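Local coordinates for extracellular ligand-binding receptor (Desulfitobacterium hafniense, PDB 4Q6B), which binds leucine in this crystal form and probably serves as the substrate-binding protein of an amino-acid ABC transporter, at residues Ile147-Asp152 with Val174-Tyr179; Gly157-Phe162 with Phe202-Ala207. One frame throughout, in Å; residues are numbered along the deposited sequence.

Contact 1 (Ile147-Asp152 with Val174-Tyr179). With CA (calcium ion), chain E.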
loop_
_atom_site.group_PDB
_atom_site.type_symbol
_atom_site.label_atom_id
_atom_site.label_comp_id
_atom_site.label_asym_id
_atom_site.label_seq_id
_atom_site.Cartn_x
_atom_site.Cartn_y
_atom_site.Cartn_z
ATOM N N ILE A 147 19.639 9.994 -0.443
ATOM C CA ILE A 147 18.253 9.769 -0.867
ATOM C C ILE A 147 18.169 10.046 -2.365
ATOM O O ILE A 147 18.519 11.142 -2.821
ATOM C CB ILE A 147 17.246 10.685 -0.122
ATOM C CG1 ILE A 147 17.191 10.347 1.378
ATOM C CG2 ILE A 147 15.805 10.534 -0.700
ATOM C CD1 ILE A 147 16.324 11.356 2.147
ATOM N N TYR A 148 17.716 9.055 -3.143
ATOM C CA TYR A 148 17.430 9.248 -4.582
ATOM C C TYR A 148 15.934 9.416 -4.658
ATOM O O TYR A 148 15.201 8.543 -4.203
ATOM C CB TYR A 148 17.840 7.992 -5.374
ATOM C CG TYR A 148 17.552 8.036 -6.861
ATOM C CD1 TYR A 148 17.829 9.178 -7.625
ATOM C CD2 TYR A 148 17.079 6.910 -7.519
ATOM C CE1 TYR A 148 17.595 9.209 -9.038
ATOM C CE2 TYR A 148 16.856 6.912 -8.887
ATOM C CZ TYR A 148 17.124 8.057 -9.651
ATOM O OH TYR A 148 16.879 8.080 -11.006
ATOM N N TYR A 149 15.446 10.525 -5.198
ATOM C CA TYR A 149 14.003 10.751 -5.117
ATOM C C TYR A 149 13.406 11.249 -6.436
ATOM O O TYR A 149 14.138 11.744 -7.281
ATOM C CB TYR A 149 13.669 11.734 -3.978
ATOM C CG TYR A 149 14.116 13.132 -4.257
ATOM C CD1 TYR A 149 13.215 14.102 -4.720
ATOM C CD2 TYR A 149 15.439 13.496 -4.067
ATOM C CE1 TYR A 149 13.639 15.371 -5.027
ATOM C CE2 TYR A 149 15.866 14.767 -4.358
ATOM C CZ TYR A 149 14.971 15.694 -4.815
ATOM O OH TYR A 149 15.405 16.970 -5.098
ATOM N N THR A 150 12.088 11.097 -6.624
ATOM C CA THR A 150 11.410 11.697 -7.760
ATOM C C THR A 150 11.000 13.117 -7.396
ATOM O O THR A 150 10.371 13.348 -6.356
ATOM C CB THR A 150 10.165 10.898 -8.166
ATOM O OG1 THR A 150 10.576 9.584 -8.582
ATOM C CG2 THR A 150 9.423 11.582 -9.309
ATOM N N ASP A 151 11.364 14.075 -8.240
ATOM C CA ASP A 151 11.038 15.459 -7.937
ATOM C C ASP A 151 9.588 15.791 -8.306
ATOM O O ASP A 151 9.329 16.660 -9.160
ATOM C CB ASP A 151 12.030 16.413 -8.617
ATOM C CG ASP A 151 11.893 17.837 -8.112
ATOM O OD1 ASP A 151 11.318 18.000 -7.011
ATOM O OD2 ASP A 151 12.339 18.784 -8.811
ATOM N N ASP A 152 8.645 15.101 -7.648
ATOM C CA ASP A 152 7.220 15.420 -7.749
ATOM C C ASP A 152 6.612 15.375 -6.340
ATOM O O ASP A 152 7.327 15.150 -5.374
ATOM C CB ASP A 152 6.476 14.509 -8.743
ATOM C CG ASP A 152 6.442 13.040 -8.315
ATOM O OD1 ASP A 152 6.828 12.687 -7.176
ATOM O OD2 ASP A 152 6.006 12.209 -9.139
ATOM N N VAL A 174 23.499 12.828 3.734
ATOM C CA VAL A 174 24.673 13.519 3.223
ATOM C C VAL A 174 24.489 14.002 1.776
ATOM O O VAL A 174 25.217 14.867 1.319
ATOM C CB VAL A 174 25.955 12.653 3.344
ATOM C CG1 VAL A 174 26.217 12.298 4.814
ATOM C CG2 VAL A 174 25.852 11.397 2.460
ATOM N N ASP A 175 23.511 13.446 1.056
ATOM C CA ASP A 175 23.210 13.981 -0.276
ATOM C C ASP A 175 21.815 13.536 -0.664
ATOM O O ASP A 175 21.383 12.471 -0.286
ATOM C CB ASP A 175 24.227 13.485 -1.317
ATOM C CG ASP A 175 24.118 14.209 -2.670
ATOM O OD1 ASP A 175 23.646 15.388 -2.735
ATOM O OD2 ASP A 175 24.565 13.596 -3.686
ATOM N N ARG A 176 21.102 14.370 -1.402
ATOM C CA ARG A 176 19.860 13.933 -2.027
ATOM C C ARG A 176 19.978 14.322 -3.495
ATOM O O ARG A 176 20.666 15.324 -3.856
ATOM C CB ARG A 176 18.620 14.576 -1.352
ATOM C CG ARG A 176 18.421 16.023 -1.711
ATOM C CD ARG A 176 16.977 16.447 -1.463
ATOM N NE ARG A 176 16.513 16.077 -0.130
ATOM C CZ ARG A 176 15.231 16.094 0.239
ATOM N NH1 ARG A 176 14.881 15.746 1.477
ATOM N NH2 ARG A 176 14.295 16.448 -0.631
ATOM N N PHE A 177 19.420 13.497 -4.379
ATOM C CA PHE A 177 19.522 13.748 -5.832
ATOM C C PHE A 177 18.325 13.145 -6.557
ATOM O O PHE A 177 17.664 12.233 -6.029
ATOM C CB PHE A 177 20.851 13.235 -6.422
ATOM C CG PHE A 177 20.943 11.709 -6.547
ATOM C CD1 PHE A 177 20.940 10.880 -5.418
ATOM C CD2 PHE A 177 21.032 11.097 -7.808
ATOM C CE1 PHE A 177 21.057 9.472 -5.541
ATOM C CE2 PHE A 177 21.148 9.689 -7.929
ATOM C CZ PHE A 177 21.137 8.880 -6.795
ATOM N N ASN A 178 18.015 13.672 -7.743
ATOM C CA ASN A 178 16.836 13.198 -8.473
ATOM C C ASN A 178 17.074 12.853 -9.939
ATOM O O ASN A 178 16.143 12.447 -10.671
ATOM C CB ASN A 178 15.720 14.206 -8.345
ATOM C CG ASN A 178 16.074 15.552 -8.967
ATOM O OD1 ASN A 178 16.337 16.520 -8.259
ATOM N ND2 ASN A 178 16.071 15.617 -10.282
ATOM N N TYR A 179 18.316 13.031 -10.383
ATOM C CA TYR A 179 18.662 12.751 -11.773
ATOM C C TYR A 179 20.139 12.437 -11.902
ATOM O O TYR A 179 20.958 13.094 -11.254
ATOM C CB TYR A 179 18.339 13.947 -12.667
ATOM C CG TYR A 179 18.597 13.696 -14.148
ATOM C CD1 TYR A 179 17.745 12.894 -14.879
ATOM C CD2 TYR A 179 19.698 14.260 -14.821
ATOM C CE1 TYR A 179 17.950 12.641 -16.217
ATOM C CE2 TYR A 179 19.908 14.009 -16.168
ATOM C CZ TYR A 179 19.046 13.196 -16.855
ATOM O OH TYR A 179 19.225 12.948 -18.188
HETATM CA CA CA E . 22.396 16.848 -4.230
HETATM O O HOH W 1 23.655 15.492 -5.715
HETATM O O HOH W 2 21.828 17.342 -1.922
HETATM O O HOH W 3 21.468 17.587 -6.753
HETATM O O HOH W 4 20.770 18.397 -4.433
HETATM O O HOH W 5 24.152 18.043 -3.887
#
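Tyr148 and Phe177 form an offset stack, with ring centroids 4.6 Å apart and planes at 25°. The nearest atoms are Tyr148 CD1 and Phe177 CE2, at 3.4 Å. CD1 lies over the rim of one Phe177 face. Phe177 CG sits between the backbone N and carbonyl carbon (chi1 73°), on the side of strand 144-149. Both residues are buried; Phe214 meets the Tyr148 ring and Trp193 that of Phe177. An alanine in place of Phe177 would probably open a gap beside the Tyr148 ring and leave it freer to shift.

The backbones pair as parallel strands. Ile147 N bonds to Asp175 O, Phe177 N to Ile147 O at 3.0 Å, and Tyr149 N to Phe177 O at 2.9 Å. Strand 144-149, helix 153-168 and strand 172-177 form a beta-alpha-beta unit, and 172-177 is an edge strand of its sheet.

Ile147 and Arg176 point to the other face. Arg176 NH2 lies over one face of the Tyr149 ring and Asn178 CB over the opposite one; Arg176 CD is 3.5 Å from Tyr149 CE2. The guanidinium reaches a salt bridge with Glu163.

The outer edge is wetter. Asp175 OD1 (2.4 Å) and Arg176 O (2.3 Å) bind a calcium ion whose other five ligands are waters. Asp175 OD2 salt-bridges Lys192 and accepts a hydrogen bond from Trp193. Exposed Asp151 brings only CB near Asn178 CG.

Contact 2 (Gly157-Phe162 with Phe202-Ala207); sequences GLANAF and FIAKTA
Phe162 lays its ring over that of Phe202 in an offset stack, with centroids 4.2 Å apart and planes at 18°. Phe202 CG lies over the centre of the Phe162 ring. Phe162 CG stands over the rim of the Phe202 ring. Phe162 CB comes to 3.7 Å from Phe202 CE2. Phe202 CB also sits over the Phe162 face as a CH-pi contact. Both side chains leave toward the other segment, and CG anti to N (chi1 -177° for Phe162) brings each over the partner ring.

Leu158, one turn earlier, meets the same ring at its edge. Its CG lies in the plane of the Phe202 ring, 3.9 Å from CZ. The branch also reaches Ala204, with Leu158 CD2 4.1 Å from Ala204 CA. Ala159 CB and Ala204 CB touch at 4.2 Å. These small side chains let the backbones come close, with Ala159 CA and Ala204 CA 5.7 Å apart.

Helix 153-168 thus packs on one sheet face, its axis here at 146° to strand 202-204. Leu137 touches Phe162 and Leu133 touches Phe202. No hydrogen bond crosses the two segments, so apolar packing and ring overlap hold them without a polar pair to fix the register.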
loop_
_atom_site.group_PDB
_atom_site.type_symbol
_atom_site.label_atom_id
_atom_site.label_comp_id
_atom_site.label_asym_id
_atom_site.label_seq_id
_atom_site.Cartn_x
_atom_site.Cartn_y
_atom_site.Cartn_z
ATOM N N GLY A 157 7.484 14.046 -1.054
ATOM C CA GLY A 157 6.772 13.644 0.146
ATOM C C GLY A 157 7.440 12.552 0.957
ATOM O O GLY A 157 7.655 12.716 2.179
ATOM N N LEU A 158 7.745 11.427 0.304
ATOM C CA LEU A 158 8.365 10.278 0.972
ATOM C C LEU A 158 9.812 10.579 1.375
ATOM O O LEU A 158 10.271 10.114 2.432
ATOM C CB LEU A 158 8.298 9.025 0.084
ATOM C CG LEU A 158 9.022 7.764 0.564
ATOM C CD1 LEU A 158 8.512 7.312 1.899
ATOM C CD2 LEU A 158 8.815 6.682 -0.436
ATOM N N ALA A 159 10.517 11.351 0.536
ATOM C CA ALA A 159 11.884 11.797 0.815
ATOM C C ALA A 159 11.943 12.669 2.068
ATOM O O ALA A 159 12.819 12.444 2.923
ATOM C CB ALA A 159 12.517 12.564 -0.420
ATOM N N ASN A 160 11.041 13.666 2.163
ATOM C CA ASN A 160 11.031 14.545 3.330
ATOM C C ASN A 160 10.623 13.803 4.611
ATOM O O ASN A 160 11.210 14.054 5.664
ATOM C CB ASN A 160 10.124 15.753 3.125
ATOM C CG ASN A 160 10.658 16.697 2.082
ATOM O OD1 ASN A 160 11.849 16.695 1.776
ATOM N ND2 ASN A 160 9.778 17.511 1.526
ATOM N N ALA A 161 9.611 12.940 4.513
ATOM C CA ALA A 161 9.272 12.037 5.642
ATOM C C ALA A 161 10.460 11.187 6.110
ATOM O O ALA A 161 10.783 11.120 7.316
ATOM C CB ALA A 161 8.078 11.134 5.297
ATOM N N PHE A 162 11.125 10.522 5.175
ATOM C CA PHE A 162 12.268 9.712 5.559
ATOM C C PHE A 162 13.400 10.557 6.174
ATOM O O PHE A 162 13.984 10.179 7.210
ATOM C CB PHE A 162 12.798 8.839 4.416
ATOM C CG PHE A 162 13.934 7.956 4.851
ATOM C CD1 PHE A 162 13.695 6.791 5.566
ATOM C CD2 PHE A 162 15.257 8.332 4.616
ATOM C CE1 PHE A 162 14.751 6.000 6.003
ATOM C CE2 PHE A 162 16.340 7.564 5.060
ATOM C CZ PHE A 162 16.080 6.382 5.754
ATOM N N PHE A 202 18.491 5.397 0.377
ATOM C CA PHE A 202 17.043 5.262 0.370
ATOM C C PHE A 202 16.507 5.756 -0.977
ATOM O O PHE A 202 16.749 6.886 -1.389
ATOM C CB PHE A 202 16.434 6.084 1.480
ATOM C CG PHE A 202 14.950 5.968 1.544
ATOM C CD1 PHE A 202 14.348 4.766 1.799
ATOM C CD2 PHE A 202 14.159 7.070 1.251
ATOM C CE1 PHE A 202 12.957 4.649 1.812
ATOM C CE2 PHE A 202 12.761 6.973 1.276
ATOM C CZ PHE A 202 12.163 5.755 1.550
ATOM N N ILE A 203 15.781 4.882 -1.653
ATOM C CA ILE A 203 15.213 5.185 -2.945
ATOM C C ILE A 203 13.740 5.556 -2.765
ATOM O O ILE A 203 12.910 4.714 -2.485
ATOM C CB ILE A 203 15.326 3.961 -3.858
ATOM C CG1 ILE A 203 16.787 3.505 -3.948
ATOM C CG2 ILE A 203 14.750 4.249 -5.232
ATOM C CD1 ILE A 203 16.977 2.103 -4.488
ATOM N N ALA A 204 13.444 6.826 -2.986
ATOM C CA ALA A 204 12.112 7.376 -2.826
ATOM C C ALA A 204 11.534 7.579 -4.215
ATOM O O ALA A 204 10.954 8.597 -4.531
ATOM C CB ALA A 204 12.149 8.674 -2.058
ATOM N N LYS A 205 11.821 6.618 -5.062
ATOM C CA LYS A 205 11.296 6.542 -6.394
ATOM C C LYS A 205 10.552 5.224 -6.452
ATOM O O LYS A 205 10.987 4.242 -5.876
ATOM C CB LYS A 205 12.437 6.502 -7.406
ATOM C CG LYS A 205 12.981 7.842 -7.840
ATOM C CD LYS A 205 13.468 7.787 -9.284
ATOM C CE LYS A 205 13.005 9.002 -10.064
ATOM N NZ LYS A 205 14.058 10.046 -10.242
ATOM N N THR A 206 9.423 5.202 -7.138
ATOM C CA THR A 206 8.691 3.962 -7.333
ATOM C C THR A 206 9.463 3.038 -8.266
ATOM O O THR A 206 10.301 3.489 -9.020
ATOM C CB THR A 206 7.300 4.206 -7.932
ATOM O OG1 THR A 206 7.442 4.779 -9.230
ATOM C CG2 THR A 206 6.521 5.146 -7.066
ATOM N N ALA A 207 9.200 1.745 -8.166
ATOM C CA ALA A 207 9.925 0.757 -8.936
ATOM C C ALA A 207 9.713 0.961 -10.426
ATOM O O ALA A 207 10.665 0.939 -11.182
ATOM C CB ALA A 207 9.493 -0.640 -8.538
#

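How the contacts relate
Coming from the N terminus, the chain reaches strand 144-149 first among these elements. It carries 147-152 of contact 1. The chain then enters helix 153-168, which carries 157-162 of contact 2. Strand 172-177 follows and closes contact 1, with the helix inside that loop. After helix 183-195 the chain reaches strand 200-204, which closes contact 2. The segments alternate, so the two contacts cross rather than nest. Strand 144-149 lies between 172-177 and 200-204 in one sheet. Probable hydrogen bonds from Tyr148 N to Phe202 O and from Ala204 N to Tyr148 O join the contacts. Contact 1 ties two strands together, and contact 2 ties the connecting helix to the third.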